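Tungstate ABC transporter, periplasmic tungstate-binding protein (Geobacter sulfurreducens, PDB 3LR1) probably binds tungstate in the periplasm and delivers it to an ABC transporter for uptake into the cell. Local coordinates at residues A[41-46]-A[122-127]; A[64-69]-A[76-81]; A[133-138]-A[145-150]. All blocks are in the same frame, centred on the assembly; numbering follows the deposited sequence.

Contact 1 (A[41-46]-A[122-127]); sequences VGTGQA and GDKSGT
Thr43, the first residue of helix 43-51, faces Lys124 and Ser125, which lead into helix 126-137. Their meeting bridges the two lobes of a periplasmic binding protein fold beside the ligand cleft, consistent with a bound tungsten ion about 4 Å from the side chain of Ser125. The side chains of Thr43 and Lys124 cross obliquely and are closest at their roots, with Thr43 CB 3.8 Å from Lys124 CB. Lys124 CG lies 3.8 Å from Gly44 N; beyond it the chain bends at chi2 (77°) and chi3 (54°), which carries CD and CE past Gly44, while NZ finishes well clear of helix 43-51. The bare alpha carbon of Gly44 matters to this path, since a beta carbon there would probably come too close to Lys124 CE as the chain now lies. Thr43 holds CG2 anti to its amide nitrogen and OG1 beside it (chi1 -62°), and this turns the hydroxyl to Ser125, where OG1 lies 3.7 Å from Ser125 CA. That approach is van der Waals; the polar links between the segments run through water. One water lies 2.7 Å from Thr43 OG1 and weakly accepts from Gly126 N. Another accepts from Thr43 N and donates to Asp123 OD2, which also pairs with Arg121. Asp123 OD1 closes an Asx turn by accepting Ser125 N, and from the same face of the carboxylate Ser125 OG donates to Asp123 OD1 at 2.6 Å.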
ATOM      1  N   VAL A  41      -0.303  -8.817  -6.072  1.00 13.52           N
ATOM      2  CA  VAL A  41       1.027  -9.237  -6.446  1.00 13.84           C
ATOM      3  C   VAL A  41       1.998  -8.175  -5.951  1.00 14.93           C
ATOM      4  O   VAL A  41       1.585  -7.226  -5.255  1.00 15.86           O
ATOM      5  CB  VAL A  41       1.103  -9.535  -7.970  1.00 13.98           C
ATOM      6  CG1 VAL A  41       0.408 -10.898  -8.310  1.00 14.45           C
ATOM      7  CG2 VAL A  41       0.605  -8.388  -8.817  1.00 13.72           C
ATOM      8  N   GLY A  42       3.278  -8.273  -6.261  1.00 13.97           N
ATOM      9  CA  GLY A  42       4.215  -7.137  -5.937  1.00 16.10           C
ATOM     10  C   GLY A  42       3.884  -5.860  -6.744  1.00 15.55           C
ATOM     11  O   GLY A  42       3.102  -5.873  -7.723  1.00 15.31           O
ATOM     12  N   THR A  43       4.391  -4.715  -6.304  1.00 16.27           N
ATOM     13  CA  THR A  43       4.102  -3.432  -6.953  1.00 16.72           C
ATOM     14  C   THR A  43       4.479  -3.433  -8.429  1.00 15.68           C
ATOM     15  O   THR A  43       3.712  -2.977  -9.308  1.00 16.23           O
ATOM     16  CB  THR A  43       4.819  -2.278  -6.240  1.00 18.22           C
ATOM     17  OG1 THR A  43       4.359  -2.175  -4.880  1.00 22.88           O
ATOM     18  CG2 THR A  43       4.540  -0.965  -6.895  1.00 18.42           C
ATOM     19  N   GLY A  44       5.688  -3.910  -8.703  1.00 15.05           N
ATOM     20  CA  GLY A  44       6.189  -3.967 -10.056  1.00 14.14           C
ATOM     21  C   GLY A  44       5.294  -4.825 -10.938  1.00 12.17           C
ATOM     22  O   GLY A  44       4.982  -4.482 -12.036  1.00 11.91           O
ATOM     23  N   GLN A  45       4.894  -5.978 -10.429  1.00 12.07           N
ATOM     24  CA  GLN A  45       4.044  -6.918 -11.163  1.00 11.53           C
ATOM     25  C   GLN A  45       2.629  -6.409 -11.396  1.00 11.30           C
ATOM     26  O   GLN A  45       2.030  -6.653 -12.467  1.00 10.61           O
ATOM     27  CB  GLN A  45       4.068  -8.319 -10.505  1.00 10.89           C
ATOM     28  CG  GLN A  45       3.377  -9.385 -11.293  1.00 11.03           C
ATOM     29  CD  GLN A  45       4.169  -9.779 -12.547  1.00 10.53           C
ATOM     30  OE1 GLN A  45       3.857  -9.306 -13.646  1.00 13.96           O
ATOM     31  NE2 GLN A  45       5.276 -10.568 -12.367  1.00 10.35           N
ATOM     32  N   ALA A  46       2.125  -5.613 -10.462  1.00 10.98           N
ATOM     33  CA  ALA A  46       0.788  -5.085 -10.606  1.00 12.31           C
ATOM     34  C   ALA A  46       0.765  -4.140 -11.817  1.00 11.33           C
ATOM     35  O   ALA A  46      -0.153  -4.183 -12.608  1.00 11.97           O
ATOM     36  CB  ALA A  46       0.300  -4.390  -9.295  1.00 13.08           C
ATOM     37  N   GLY A 122      12.556  -2.478   1.342  1.00 26.54           N
ATOM     38  CA  GLY A 122      13.588  -2.607   0.311  1.00 28.05           C
ATOM     39  C   GLY A 122      13.122  -3.133  -1.049  1.00 27.89           C
ATOM     40  O   GLY A 122      13.779  -4.001  -1.636  1.00 28.53           O
ATOM     41  N   ASP A 123      12.008  -2.603  -1.562  1.00 28.04           N
ATOM     42  CA  ASP A 123      11.473  -3.029  -2.854  1.00 28.58           C
ATOM     43  C   ASP A 123      10.944  -1.800  -3.648  1.00 29.62           C
ATOM     44  O   ASP A 123      11.362  -0.661  -3.446  1.00 28.16           O
ATOM     45  CB  ASP A 123      10.378  -4.111  -2.619  1.00 28.73           C
ATOM     46  CG  ASP A 123       9.147  -3.598  -1.776  1.00 29.29           C
ATOM     47  OD1 ASP A 123       9.151  -2.465  -1.259  1.00 26.15           O
ATOM     48  OD2 ASP A 123       8.151  -4.368  -1.624  1.00 28.57           O
ATOM     49  N   LYS A 124       9.983  -2.050  -4.507  1.00 30.56           N
ATOM     50  CA  LYS A 124       9.407  -1.052  -5.430  1.00 31.40           C
ATOM     51  C   LYS A 124       8.429  -0.132  -4.717  1.00 30.57           C
ATOM     52  O   LYS A 124       7.920   0.821  -5.320  1.00 30.57           O
ATOM     53  CB  LYS A 124       8.599  -1.877  -6.507  1.00 32.53           C
ATOM     54  CG  LYS A 124       8.482  -1.474  -8.018  1.00 35.87           C
ATOM     55  CD  LYS A 124       9.728  -1.769  -8.956  1.00 38.30           C
ATOM     56  CE  LYS A 124      10.245  -3.252  -8.952  1.00 39.89           C
ATOM     57  NZ  LYS A 124      11.731  -3.406  -9.269  1.00 38.77           N
ATOM     58  N   SER A 125       8.062  -0.447  -3.468  1.00 28.88           N
ATOM     59  CA  SER A 125       6.727  -0.080  -3.031  1.00 27.47           C
ATOM     60  C   SER A 125       6.576   1.372  -2.625  1.00 27.05           C
ATOM     61  O   SER A 125       7.531   2.037  -2.314  1.00 25.69           O
ATOM     62  CB  SER A 125       6.345  -0.968  -1.878  1.00 27.86           C
ATOM     63  OG  SER A 125       7.226  -0.707  -0.806  1.00 27.64           O
ATOM     64  N   GLY A 126       5.350   1.870  -2.593  1.00 26.51           N
ATOM     65  CA  GLY A 126       5.137   3.210  -2.052  1.00 26.20           C
ATOM     66  C   GLY A 126       5.609   3.299  -0.593  1.00 25.77           C
ATOM     67  O   GLY A 126       5.956   4.395  -0.118  1.00 25.43           O
ATOM     68  N   THR A 127       5.597   2.171   0.128  1.00 23.89           N
ATOM     69  CA  THR A 127       6.026   2.185   1.539  1.00 23.76           C
ATOM     70  C   THR A 127       7.542   2.438   1.601  1.00 23.62           C
ATOM     71  O   THR A 127       8.025   3.294   2.364  1.00 23.34           O
ATOM     72  CB  THR A 127       5.614   0.920   2.308  1.00 22.67           C
ATOM     73  OG1 THR A 127       4.184   0.897   2.437  1.00 22.03           O
ATOM     74  CG2 THR A 127       6.260   0.851   3.738  1.00 21.58           C
TER
HETATM   75  O   HOH W   1       3.003  -0.155  -3.733  1.00 29.36           O
HETATM   76  O   HOH W   2       6.054  -4.794  -3.943  1.00 39.15           O

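Contact 2 (A[64-69]-A[76-81])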
ATOM      1  N   LYS A  64       5.569   7.537  -8.152  1.00 19.87           N
ATOM      2  CA  LYS A  64       6.442   7.689  -9.317  1.00 20.85           C
ATOM      3  C   LYS A  64       6.109   6.679 -10.389  1.00 18.95           C
ATOM      4  O   LYS A  64       6.192   6.944 -11.586  1.00 17.89           O
ATOM      5  CB  LYS A  64       7.923   7.569  -8.988  1.00 21.92           C
ATOM      6  CG  LYS A  64       8.329   8.191  -7.711  1.00 28.03           C
ATOM      7  CD  LYS A  64       9.870   8.087  -7.465  1.00 33.32           C
ATOM      8  CE  LYS A  64      10.333   9.160  -6.431  1.00 36.57           C
ATOM      9  NZ  LYS A  64      10.370   8.718  -5.008  1.00 38.12           N
ATOM     10  N   LEU A  65       5.858   5.465  -9.962  1.00 17.68           N
ATOM     11  CA  LEU A  65       5.568   4.403 -10.906  1.00 17.86           C
ATOM     12  C   LEU A  65       4.196   4.596 -11.576  1.00 16.46           C
ATOM     13  O   LEU A  65       4.026   4.327 -12.754  1.00 16.99           O
ATOM     14  CB  LEU A  65       5.632   3.071 -10.187  1.00 19.02           C
ATOM     15  CG  LEU A  65       7.010   2.670  -9.710  1.00 21.19           C
ATOM     16  CD1 LEU A  65       6.883   1.282  -9.072  1.00 25.82           C
ATOM     17  CD2 LEU A  65       8.072   2.719 -10.892  1.00 23.34           C
ATOM     18  N   GLU A  66       3.234   5.104 -10.842  1.00 16.05           N
ATOM     19  CA  GLU A  66       1.905   5.399 -11.376  1.00 16.31           C
ATOM     20  C   GLU A  66       2.040   6.499 -12.435  1.00 15.41           C
ATOM     21  O   GLU A  66       1.438   6.416 -13.492  1.00 14.84           O
ATOM     22  CB  GLU A  66       0.983   5.891 -10.272  1.00 17.30           C
ATOM     23  CG  GLU A  66       0.577   4.858  -9.191  1.00 19.90           C
ATOM     24  CD  GLU A  66      -0.047   5.545  -7.964  1.00 22.46           C
ATOM     25  OE1 GLU A  66       0.404   5.363  -6.817  1.00 27.27           O
ATOM     26  OE2 GLU A  66      -1.001   6.288  -8.148  1.00 27.34           O
ATOM     27  N   ASP A  67       2.819   7.550 -12.128  1.00 15.38           N
ATOM     28  CA  ASP A  67       3.040   8.622 -13.099  1.00 15.35           C
ATOM     29  C   ASP A  67       3.621   8.121 -14.392  1.00 13.05           C
ATOM     30  O   ASP A  67       3.223   8.572 -15.472  1.00 11.96           O
ATOM     31  CB  ASP A  67       3.904   9.739 -12.513  1.00 14.41           C
ATOM     32  CG  ASP A  67       3.155  10.589 -11.463  1.00 16.62           C
ATOM     33  OD1 ASP A  67       1.908  10.518 -11.263  1.00 20.18           O
ATOM     34  OD2 ASP A  67       3.828  11.347 -10.793  1.00 23.31           O
ATOM     35  N   LYS A  68       4.589   7.213 -14.292  1.00 12.66           N
ATOM     36  CA  LYS A  68       5.214   6.631 -15.465  1.00 13.31           C
ATOM     37  C   LYS A  68       4.227   5.810 -16.272  1.00 12.06           C
ATOM     38  O   LYS A  68       4.249   5.829 -17.453  1.00 12.62           O
ATOM     39  CB  LYS A  68       6.446   5.775 -15.077  1.00 13.89           C
ATOM     40  CG  LYS A  68       7.219   5.287 -16.272  1.00 16.98           C
ATOM     41  CD  LYS A  68       8.546   4.610 -15.947  1.00 21.28           C
ATOM     42  CE  LYS A  68       9.215   4.106 -17.207  1.00 23.89           C
ATOM     43  NZ  LYS A  68       8.526   2.955 -17.818  1.00 26.35           N
ATOM     44  N   PHE A  69       3.368   5.070 -15.597  1.00 12.12           N
ATOM     45  CA  PHE A  69       2.358   4.218 -16.230  1.00 11.44           C
ATOM     46  C   PHE A  69       1.394   5.053 -17.063  1.00 10.81           C
ATOM     47  O   PHE A  69       1.006   4.663 -18.168  1.00 10.84           O
ATOM     48  CB  PHE A  69       1.650   3.438 -15.127  1.00 11.01           C
ATOM     49  CG  PHE A  69       0.744   2.323 -15.594  1.00 12.49           C
ATOM     50  CD1 PHE A  69       1.255   1.110 -15.944  1.00 13.38           C
ATOM     51  CD2 PHE A  69      -0.605   2.480 -15.613  1.00 14.03           C
ATOM     52  CE1 PHE A  69       0.381   0.046 -16.358  1.00 11.72           C
ATOM     53  CE2 PHE A  69      -1.486   1.465 -16.024  1.00 13.21           C
ATOM     54  CZ  PHE A  69      -0.982   0.255 -16.380  1.00 11.98           C
ATOM     55  N   VAL A  76      -5.061   5.416 -17.787  1.00 15.08           N
ATOM     56  CA  VAL A  76      -5.802   6.612 -18.070  1.00 17.27           C
ATOM     57  C   VAL A  76      -6.775   6.930 -16.947  1.00 18.02           C
ATOM     58  O   VAL A  76      -7.224   6.045 -16.187  1.00 16.41           O
ATOM     59  CB  VAL A  76      -6.494   6.518 -19.438  1.00 19.05           C
ATOM     60  CG1 VAL A  76      -5.446   6.660 -20.617  1.00 19.06           C
ATOM     61  CG2 VAL A  76      -7.289   5.244 -19.512  1.00 20.61           C
ATOM     62  N   ASN A  77      -7.039   8.231 -16.795  1.00 20.36           N
ATOM     63  CA  ASN A  77      -8.028   8.733 -15.841  1.00 21.10           C
ATOM     64  C   ASN A  77      -7.739   8.348 -14.375  1.00 21.39           C
ATOM     65  O   ASN A  77      -8.670   7.968 -13.559  1.00 22.48           O
ATOM     66  CB  ASN A  77      -9.430   8.313 -16.308  1.00 21.04           C
ATOM     67  CG  ASN A  77      -9.880   9.002 -17.647  1.00 22.92           C
ATOM     68  OD1 ASN A  77     -10.538   8.382 -18.480  1.00 27.76           O
ATOM     69  ND2 ASN A  77      -9.497  10.230 -17.853  1.00 21.00           N
ATOM     70  N   ARG A  78      -6.451   8.427 -14.030  1.00 21.49           N
ATOM     71  CA  ARG A  78      -5.969   8.200 -12.670  1.00 21.08           C
ATOM     72  C   ARG A  78      -6.687   9.094 -11.669  1.00 21.28           C
ATOM     73  O   ARG A  78      -6.796  10.321 -11.873  1.00 19.64           O
ATOM     74  CB  ARG A  78      -4.469   8.488 -12.512  1.00 22.18           C
ATOM     75  CG  ARG A  78      -3.905   8.144 -11.136  1.00 23.24           C
ATOM     76  CD  ARG A  78      -2.563   8.822 -10.789  1.00 28.26           C
ATOM     77  NE  ARG A  78      -2.071   8.508  -9.450  1.00 30.78           N
ATOM     78  CZ  ARG A  78      -2.545   9.023  -8.303  1.00 33.43           C
ATOM     79  NH1 ARG A  78      -3.547   9.909  -8.284  1.00 35.65           N
ATOM     80  NH2 ARG A  78      -2.012   8.654  -7.149  1.00 32.74           N
ATOM     81  N   LYS A  79      -7.152   8.487 -10.592  1.00 20.13           N
ATOM     82  CA  LYS A  79      -7.717   9.241  -9.487  1.00 21.14           C
ATOM     83  C   LYS A  79      -7.077   8.855  -8.175  1.00 20.74           C
ATOM     84  O   LYS A  79      -6.793   7.679  -7.916  1.00 21.23           O
ATOM     85  CB  LYS A  79      -9.244   9.066  -9.442  1.00 21.95           C
ATOM     86  CG  LYS A  79     -10.007   9.778 -10.549  1.00 26.71           C
ATOM     87  CD  LYS A  79     -10.495  11.156 -10.097  1.00 33.05           C
ATOM     88  CE  LYS A  79     -11.612  11.104  -8.960  1.00 36.28           C
ATOM     89  NZ  LYS A  79     -11.660  12.297  -7.945  1.00 36.57           N
ATOM     90  N   ASP A  80      -6.857   9.846  -7.324  1.00 21.38           N
ATOM     91  CA  ASP A  80      -6.400   9.629  -5.981  1.00 22.55           C
ATOM     92  C   ASP A  80      -7.515   9.010  -5.196  1.00 23.67           C
ATOM     93  O   ASP A  80      -8.688   9.462  -5.263  1.00 25.29           O
ATOM     94  CB  ASP A  80      -6.091  10.968  -5.237  1.00 24.59           C
ATOM     95  CG  ASP A  80      -4.732  11.589  -5.603  1.00 26.98           C
ATOM     96  OD1 ASP A  80      -3.844  10.907  -6.133  1.00 31.16           O
ATOM     97  OD2 ASP A  80      -4.542  12.801  -5.297  1.00 31.70           O
ATOM     98  N   VAL A  81      -7.131   8.047  -4.381  1.00 23.58           N
ATOM     99  CA  VAL A  81      -7.980   7.395  -3.437  1.00 24.08           C
ATOM    100  C   VAL A  81      -7.271   7.545  -2.094  1.00 24.52           C
ATOM    101  O   VAL A  81      -6.257   6.877  -1.800  1.00 24.91           O
ATOM    102  CB  VAL A  81      -8.178   5.914  -3.768  1.00 24.44           C
ATOM    103  CG1 VAL A  81      -8.956   5.239  -2.642  1.00 25.05           C
ATOM    104  CG2 VAL A  81      -8.839   5.767  -5.096  1.00 22.52           C
TER
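A partly buried salt bridge, Glu66 to Arg78, ties helix 63-71 to the start of strand 78-90. The evidence is a side-on grip: Arg78 NE and Arg78 NH2 each lie 2.8 Å from the same atom, Glu66 OE2. Carboxylate and guanidinium planes are 4° apart, yet they are stepped, because both nitrogens reach OE2 from one face of the carboxylate, NH2 on the syn side and NE on the anti side. Sharing one acceptor bends both bonds, with N-H...O angles of 130° and 132°. The arginine side chain leaves the backbone trans to N and stays extended as far as NE, crossing the glutamate at about a right angle. In this periplasmic binding protein fold the helix follows strand 57-60, and the chain then turns a corner at Asn77 into strand 78-90, which pairs antiparallel with strand 197-204; Arg78 packs on Met202 of that strand. The other oxygen, Glu66 OE1, accepts Ala62 N, so both carboxylate oxygens are held. Were Arg78 a leucine, the buried Glu66 OE2 would probably be left without its charged mate and the helix without this ionic tie to the strand. Asp80 extends the network: its OD1 faces Arg78 NH1, at a separation too short to be taken literally, and also forms a salt bridge with Arg63 NH2.

Contact 3 (A[133-138]-A[145-150]); sequences DLWKSA and NWYVEA
Trp135 of helix 126-137 meets two neighbouring aromatic residues, Trp146 and Tyr147, and the three form a cluster between the helix and strand 147-149. These elements belong to a beta-alpha-beta unit in which strand 147-149 runs parallel to strand 118-120. The tightest point lies between the benzo ends of the two indoles, where Trp135 CH2 is 3.5 Å from Trp146 CH2. Seen from Trp146, this atom arrives at the ring edge, near the ring plane. The six-membered rings form an oblique pairing, inclined at 61° with centroids 5.7 Å apart. Trp146 reaches inward because its CG stands between the backbone N and the carbonyl carbon (chi1 63°), and Tyr147 CB sits above one face of Trp146, offset toward the rim. At the pyrrole end of Trp135 the partner changes: NE1 is 3.7 Å from Tyr147 CE1, and the phenol ring stands at 85° to the five-membered ring, again in an oblique approach. Leu108 and Ala112 of helix 104-114 pack on Trp135, and Ala112 also touches Trp146.

The backbones, by contrast, stay well apart, with 11.5 Å between Trp135 CA and Tyr147 CA, so within these two segments the contact is made by side chains. On the solvent side of the helix Asp133, Lys136 and Ser137 are exposed; there Ser137 OG adds a 3.2 Å bond to Asp133 O, which already accepts Ser137 N from the opposite face of the carbonyl plane.

The polar ends of the cluster share one acceptor, since Trp135 NE1 and Tyr147 OH both hydrogen-bond Glu131 OE2. A common carboxylate is likely to restrain the indole and phenol in rotation as well as in packing, and two donors on one oxygen would probably help to stabilise its negative charge.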
ATOM      1  N   ASP A 133      12.062   8.724   1.778  1.00 28.11           N
ATOM      2  CA  ASP A 133      11.787  10.160   1.930  1.00 29.13           C
ATOM      3  C   ASP A 133      11.983  10.609   3.360  1.00 28.73           C
ATOM      4  O   ASP A 133      12.506  11.703   3.583  1.00 29.20           O
ATOM      5  CB  ASP A 133      10.377  10.534   1.433  1.00 29.50           C
ATOM      6  CG  ASP A 133      10.239  10.393  -0.091  1.00 32.92           C
ATOM      7  OD1 ASP A 133      11.275  10.226  -0.802  1.00 34.43           O
ATOM      8  OD2 ASP A 133       9.067  10.405  -0.569  1.00 38.04           O
ATOM      9  N   LEU A 134      11.572   9.769   4.326  1.00 27.44           N
ATOM     10  CA  LEU A 134      11.679  10.110   5.740  1.00 27.08           C
ATOM     11  C   LEU A 134      13.110  10.035   6.239  1.00 26.83           C
ATOM     12  O   LEU A 134      13.531  10.916   6.947  1.00 27.47           O
ATOM     13  CB  LEU A 134      10.826   9.199   6.609  1.00 26.44           C
ATOM     14  CG  LEU A 134       9.308   9.283   6.583  1.00 26.12           C
ATOM     15  CD1 LEU A 134       8.756   8.039   7.324  1.00 22.88           C
ATOM     16  CD2 LEU A 134       8.777  10.608   7.188  1.00 24.71           C
ATOM     17  N   TRP A 135      13.859   8.989   5.906  1.00 27.81           N
ATOM     18  CA  TRP A 135      15.329   9.029   6.135  1.00 29.08           C
ATOM     19  C   TRP A 135      15.990  10.333   5.599  1.00 30.76           C
ATOM     20  O   TRP A 135      16.745  10.996   6.306  1.00 31.06           O
ATOM     21  CB  TRP A 135      16.030   7.805   5.559  1.00 28.49           C
ATOM     22  CG  TRP A 135      15.780   6.523   6.326  1.00 25.98           C
ATOM     23  CD1 TRP A 135      15.228   5.381   5.834  1.00 24.58           C
ATOM     24  CD2 TRP A 135      16.091   6.251   7.700  1.00 23.34           C
ATOM     25  NE1 TRP A 135      15.197   4.407   6.793  1.00 23.25           N
ATOM     26  CE2 TRP A 135      15.674   4.934   7.966  1.00 23.32           C
ATOM     27  CE3 TRP A 135      16.673   7.001   8.740  1.00 22.58           C
ATOM     28  CZ2 TRP A 135      15.815   4.356   9.216  1.00 22.80           C
ATOM     29  CZ3 TRP A 135      16.816   6.422   9.959  1.00 21.06           C
ATOM     30  CH2 TRP A 135      16.386   5.123  10.202  1.00 22.52           C
ATOM     31  N   LYS A 136      15.679  10.710   4.370  1.00 32.62           N
ATOM     32  CA  LYS A 136      16.240  11.926   3.792  1.00 35.39           C
ATOM     33  C   LYS A 136      15.841  13.199   4.571  1.00 36.52           C
ATOM     34  O   LYS A 136      16.678  14.050   4.804  1.00 36.60           O
ATOM     35  CB  LYS A 136      15.836  12.048   2.306  1.00 36.02           C
ATOM     36  CG  LYS A 136      16.741  12.965   1.480  1.00 39.23           C
ATOM     37  CD  LYS A 136      16.120  13.279   0.102  1.00 41.78           C
ATOM     38  CE  LYS A 136      17.177  13.232  -1.020  1.00 43.76           C
ATOM     39  NZ  LYS A 136      16.728  13.955  -2.273  1.00 44.71           N
ATOM     40  N   SER A 137      14.572  13.309   4.993  1.00 37.84           N
ATOM     41  CA  SER A 137      14.081  14.414   5.862  1.00 38.83           C
ATOM     42  C   SER A 137      14.752  14.428   7.232  1.00 39.44           C
ATOM     43  O   SER A 137      14.916  15.490   7.846  1.00 39.59           O
ATOM     44  CB  SER A 137      12.558  14.307   6.078  1.00 39.20           C
ATOM     45  OG  SER A 137      11.809  14.524   4.877  1.00 40.29           O
ATOM     46  N   ALA A 138      15.122  13.246   7.724  1.00 40.30           N
ATOM     47  CA  ALA A 138      15.890  13.146   8.973  1.00 40.84           C
ATOM     48  C   ALA A 138      17.358  13.523   8.736  1.00 41.50           C
ATOM     49  O   ALA A 138      18.145  13.665   9.693  1.00 40.85           O
ATOM     50  CB  ALA A 138      15.809  11.750   9.550  1.00 40.30           C
ATOM     51  N   ASN A 145      24.325  -2.309  10.643  1.00 38.21           N
ATOM     52  CA  ASN A 145      23.832  -3.660  10.547  1.00 36.16           C
ATOM     53  C   ASN A 145      22.381  -3.668  10.884  1.00 33.73           C
ATOM     54  O   ASN A 145      21.619  -4.501  10.401  1.00 32.51           O
ATOM     55  CB  ASN A 145      24.546  -4.572  11.520  1.00 36.66           C
ATOM     56  CG  ASN A 145      24.056  -5.998  11.411  1.00 35.82           C
ATOM     57  OD1 ASN A 145      23.470  -6.521  12.350  1.00 38.67           O
ATOM     58  ND2 ASN A 145      24.243  -6.609  10.241  1.00 33.02           N
ATOM     59  N   TRP A 146      22.042  -2.753  11.782  1.00 31.86           N
ATOM     60  CA  TRP A 146      20.691  -2.583  12.291  1.00 30.46           C
ATOM     61  C   TRP A 146      19.703  -2.362  11.119  1.00 29.27           C
ATOM     62  O   TRP A 146      18.562  -2.738  11.225  1.00 29.25           O
ATOM     63  CB  TRP A 146      20.681  -1.433  13.332  1.00 29.74           C
ATOM     64  CG  TRP A 146      21.068  -0.152  12.702  1.00 28.71           C
ATOM     65  CD1 TRP A 146      22.334   0.343  12.556  1.00 28.53           C
ATOM     66  CD2 TRP A 146      20.195   0.774  12.060  1.00 26.19           C
ATOM     67  NE1 TRP A 146      22.293   1.524  11.870  1.00 29.07           N
ATOM     68  CE2 TRP A 146      20.986   1.825  11.576  1.00 28.01           C
ATOM     69  CE3 TRP A 146      18.816   0.834  11.882  1.00 24.85           C
ATOM     70  CZ2 TRP A 146      20.443   2.905  10.883  1.00 27.83           C
ATOM     71  CZ3 TRP A 146      18.282   1.902  11.208  1.00 24.37           C
ATOM     72  CH2 TRP A 146      19.090   2.923  10.717  1.00 25.88           C
ATOM     73  N   TYR A 147      20.163  -1.772  10.011  1.00 28.38           N
ATOM     74  CA  TYR A 147      19.293  -1.440   8.862  1.00 27.80           C
ATOM     75  C   TYR A 147      19.158  -2.591   7.888  1.00 28.22           C
ATOM     76  O   TYR A 147      20.087  -2.862   7.124  1.00 28.79           O
ATOM     77  CB  TYR A 147      19.882  -0.262   8.107  1.00 27.22           C
ATOM     78  CG  TYR A 147      18.963   0.187   7.033  1.00 27.52           C
ATOM     79  CD1 TYR A 147      17.719   0.732   7.367  1.00 26.14           C
ATOM     80  CD2 TYR A 147      19.277   0.044   5.706  1.00 27.69           C
ATOM     81  CE1 TYR A 147      16.850   1.133   6.424  1.00 25.61           C
ATOM     82  CE2 TYR A 147      18.368   0.474   4.732  1.00 28.03           C
ATOM     83  CZ  TYR A 147      17.151   1.013   5.125  1.00 25.80           C
ATOM     84  OH  TYR A 147      16.214   1.463   4.212  1.00 24.80           O
ATOM     85  N   VAL A 148      18.023  -3.289   7.923  1.00 28.13           N
ATOM     86  CA  VAL A 148      17.825  -4.477   7.079  1.00 28.65           C
ATOM     87  C   VAL A 148      16.936  -4.201   5.896  1.00 29.70           C
ATOM     88  O   VAL A 148      15.885  -3.567   6.049  1.00 30.28           O
ATOM     89  CB  VAL A 148      17.125  -5.586   7.845  1.00 28.73           C
ATOM     90  CG1 VAL A 148      17.069  -6.854   6.963  1.00 29.37           C
ATOM     91  CG2 VAL A 148      17.814  -5.816   9.182  1.00 25.86           C
ATOM     92  N   GLU A 149      17.296  -4.697   4.726  1.00 29.48           N
ATOM     93  CA  GLU A 149      16.457  -4.477   3.551  1.00 30.73           C
ATOM     94  C   GLU A 149      15.836  -5.802   3.143  1.00 30.42           C
ATOM     95  O   GLU A 149      16.516  -6.637   2.593  1.00 29.38           O
ATOM     96  CB  GLU A 149      17.311  -3.904   2.423  1.00 31.83           C
ATOM     97  CG  GLU A 149      18.135  -2.674   2.824  1.00 33.50           C
ATOM     98  CD  GLU A 149      18.736  -2.019   1.620  1.00 36.97           C
ATOM     99  OE1 GLU A 149      19.699  -2.593   1.058  1.00 39.46           O
ATOM    100  OE2 GLU A 149      18.221  -0.956   1.214  1.00 37.83           O
ATOM    101  N   ALA A 150      14.549  -6.018   3.404  1.00 29.76           N
ATOM    102  CA  ALA A 150      13.967  -7.356   3.221  1.00 30.12           C
ATOM    103  C   ALA A 150      13.700  -7.775   1.765  1.00 29.76           C
ATOM    104  O   ALA A 150      13.769  -8.945   1.427  1.00 29.02           O
ATOM    105  CB  ALA A 150      12.651  -7.474   4.027  1.00 29.72           C
TER

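Contact 1 lies nearest the middle of the chain, its centre about 9 Å from the chain centre, against about 14 Å for contact 2 and about 18 Å for contact 3; all three are only partly buried. Contact 2 is nested in the loop closed by contact 1, and the two touch through Leu65, whose CD1 is 3.4 Å from Lys124 CG. Helix 126-137 serves contact 1 at its start and contact 3 near its end, with contact centres about 17 Å apart. Chemistry follows place: water-mediated links beside the cleft, paired charges between helix 63-71 and strand 78-90, and aromatic rings between helix 126-137 and strand 147-149.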